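Local coordinates for protein 2-polyprenyl-6-methoxyphenol hydroxylase-like FAD-dependent oxidoreductase (Streptomyces sp. NRRL 11266, PDB 6UI5) that binds flavin-adenine dinucleotide and is an FAD-dependent oxidoreductase-like protein with a Rossmann-type FAD binding domain, at residues 167-172 / 269-274. Residues are numbered along the deposited sequence; the frame is centred on the assembly and turned at random.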
loop_
_atom_site.group_PDB
_atom_site.type_symbol
_atom_site.label_atom_id
_atom_site.label_comp_id
_atom_site.label_asym_id
_atom_site.label_seq_id
_atom_site.Cartn_x
_atom_site.Cartn_y
_atom_site.Cartn_z
ATOM N N ILE A 167 -15.385 5.732 -27.268
ATOM C CA ILE A 167 -14.271 5.347 -26.405
ATOM C C ILE A 167 -14.822 4.769 -25.106
ATOM O O ILE A 167 -15.686 5.366 -24.456
ATOM C CB ILE A 167 -13.298 6.518 -26.139
ATOM C CG1 ILE A 167 -13.896 7.541 -25.235
ATOM C CG2 ILE A 167 -12.918 7.280 -27.404
ATOM C CD1 ILE A 167 -13.104 8.740 -25.158
ATOM N N ASP A 168 -14.332 3.599 -24.739
ATOM C CA ASP A 168 -14.849 2.904 -23.571
ATOM C C ASP A 168 -14.377 3.598 -22.292
ATOM O O ASP A 168 -13.255 4.113 -22.224
ATOM C CB ASP A 168 -14.410 1.436 -23.627
ATOM C CG ASP A 168 -14.948 0.701 -24.872
ATOM O OD1 ASP A 168 -14.349 0.840 -25.963
ATOM O OD2 ASP A 168 -15.958 -0.029 -24.756
ATOM N N TYR A 169 -15.254 3.625 -21.277
ATOM C CA TYR A 169 -15.063 4.361 -20.015
ATOM C C TYR A 169 -14.822 3.345 -18.903
ATOM O O TYR A 169 -15.768 2.788 -18.334
ATOM C CB TYR A 169 -16.288 5.226 -19.728
ATOM C CG TYR A 169 -16.127 6.437 -18.810
ATOM C CD1 TYR A 169 -14.884 7.087 -18.640
ATOM C CD2 TYR A 169 -17.249 6.974 -18.181
ATOM C CE1 TYR A 169 -14.776 8.238 -17.826
ATOM C CE2 TYR A 169 -17.178 8.110 -17.376
ATOM C CZ TYR A 169 -15.966 8.730 -17.196
ATOM O OH TYR A 169 -16.011 9.830 -16.403
ATOM N N VAL A 170 -13.554 3.118 -18.590
ATOM C CA VAL A 170 -13.123 1.936 -17.854
ATOM C C VAL A 170 -13.123 2.216 -16.357
ATOM O O VAL A 170 -12.562 3.226 -15.911
ATOM C CB VAL A 170 -11.720 1.517 -18.318
ATOM C CG1 VAL A 170 -11.197 0.378 -17.438
ATOM C CG2 VAL A 170 -11.746 1.157 -19.808
ATOM N N GLY A 171 -13.701 1.309 -15.576
ATOM C CA GLY A 171 -13.558 1.370 -14.134
ATOM C C GLY A 171 -14.570 0.508 -13.405
ATOM O O GLY A 171 -15.391 -0.181 -14.007
ATOM N N ASP A 172 -14.486 0.566 -12.074
ATOM C CA ASP A 172 -15.344 -0.235 -11.213
ATOM C C ASP A 172 -15.352 0.348 -9.805
ATOM O O ASP A 172 -14.497 1.151 -9.448
ATOM C CB ASP A 172 -14.897 -1.690 -11.192
ATOM C CG ASP A 172 -16.066 -2.648 -11.169
ATOM O OD1 ASP A 172 -17.175 -2.239 -11.580
ATOM O OD2 ASP A 172 -15.882 -3.805 -10.741
ATOM N N ARG A 269 -14.019 6.100 -13.102
ATOM C CA ARG A 269 -13.779 5.711 -14.487
ATOM C C ARG A 269 -12.571 6.436 -15.052
ATOM O O ARG A 269 -12.253 7.569 -14.660
ATOM C CB ARG A 269 -14.994 5.968 -15.413
ATOM C CG ARG A 269 -16.311 5.296 -14.930
ATOM C CD ARG A 269 -16.504 3.816 -15.405
ATOM N NE ARG A 269 -17.809 3.354 -14.928
ATOM C CZ ARG A 269 -18.054 2.840 -13.723
ATOM N NH1 ARG A 269 -17.035 2.605 -12.859
ATOM N NH2 ARG A 269 -19.334 2.492 -13.414
ATOM N N ASN A 270 -11.898 5.756 -15.980
ATOM C CA ASN A 270 -10.827 6.355 -16.755
ATOM C C ASN A 270 -11.053 5.972 -18.212
ATOM O O ASN A 270 -11.088 4.786 -18.542
ATOM C CB ASN A 270 -9.466 5.887 -16.232
ATOM C CG ASN A 270 -8.323 6.788 -16.662
ATOM O OD1 ASN A 270 -8.530 7.982 -16.894
ATOM N ND2 ASN A 270 -7.092 6.221 -16.753
ATOM N N ALA A 271 -11.260 6.972 -19.072
ATOM C CA ALA A 271 -11.370 6.716 -20.502
ATOM C C ALA A 271 -10.156 5.931 -21.000
ATOM O O ALA A 271 -9.022 6.171 -20.576
ATOM C CB ALA A 271 -11.495 8.041 -21.261
ATOM N N GLU A 272 -10.405 4.970 -21.895
ATOM C CA GLU A 272 -9.324 4.143 -22.427
ATOM C C GLU A 272 -8.406 4.923 -23.366
ATOM O O GLU A 272 -7.201 4.666 -23.408
ATOM C CB GLU A 272 -9.914 2.940 -23.153
ATOM C CG GLU A 272 -8.874 1.983 -23.664
ATOM C CD GLU A 272 -9.434 0.978 -24.644
ATOM O OE1 GLU A 272 -10.630 0.616 -24.521
ATOM O OE2 GLU A 272 -8.667 0.552 -25.537
ATOM N N GLN A 273 -8.952 5.876 -24.109
ATOM C CA GLN A 273 -8.213 6.671 -25.083
ATOM C C GLN A 273 -8.652 8.116 -24.890
ATOM O O GLN A 273 -9.814 8.433 -25.165
ATOM C CB GLN A 273 -8.500 6.200 -26.520
ATOM C CG GLN A 273 -8.043 4.796 -26.811
ATOM C CD GLN A 273 -6.532 4.641 -26.629
ATOM O OE1 GLN A 273 -5.766 5.577 -26.881
ATOM N NE2 GLN A 273 -6.102 3.465 -26.172
ATOM N N TYR A 274 -7.760 8.999 -24.415
ATOM C CA TYR A 274 -8.183 10.393 -24.318
ATOM C C TYR A 274 -8.194 11.070 -25.673
ATOM O O TYR A 274 -8.498 12.269 -25.741
ATOM C CB TYR A 274 -7.304 11.233 -23.384
ATOM C CG TYR A 274 -7.282 10.875 -21.912
ATOM C CD1 TYR A 274 -7.798 9.680 -21.450
ATOM C CD2 TYR A 274 -6.730 11.749 -20.981
ATOM C CE1 TYR A 274 -7.757 9.351 -20.106
ATOM C CE2 TYR A 274 -6.683 11.425 -19.622
ATOM C CZ TYR A 274 -7.189 10.216 -19.199
ATOM O OH TYR A 274 -7.136 9.860 -17.862
#
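A short antiparallel ladder of two pairs joins strand 169-170 to the end of strand 257-271 in the FAD binding domain. Val170 and Asn270 form the hydrogen-bonded pair. Asn270 N donates to Val170 O at 2.6 Å, in the plane of that carbonyl. Val170 N returns a bond to Asn270 O at 3.0 Å, but it comes from above the carbonyl plane. Beyond the ladder, Glu272 N donates a hydrogen bond to Asp168 O at 3.0 Å, nearly along the C=O axis. Tyr169 and Ala271 form the non-hydrogen-bonded pair.

Arg269 makes the largest single contribution. Its CB sits over the centre of one face of the Tyr169 ring, a CH-pi contact. CG lies over the CD2 and CE2 side of the same ring. The chain then bends at chi2 (-87°), and CD reaches Tyr169 O at 3.2 Å. NH1 ends beside Gly171 C at 3.3 Å and makes a weak, long ion pair with Asp173. The guanidinium plane stands 76° from the ring plane. Tyr169 CG is anti to its backbone N, and Ala271 N lies at the ring edge, in its plane. Arg162 makes a cation-pi contact with this ring. The side chain of Tyr169 is about 9 Å from the bound FAD.

Gly171 has a backbone at which a CB would jam against the preceding carbonyl O. At the other end, Asp168 and Glu272 lie side by side. Asp168 OD1 and Glu272 OE1 are 4.0 Å apart, and like charges this close would be expected to repel. On the Asn270 side, Tyr274 OH donates to a lone pair of Asn270 OD1 at 2.5 Å, in the carbonyl plane.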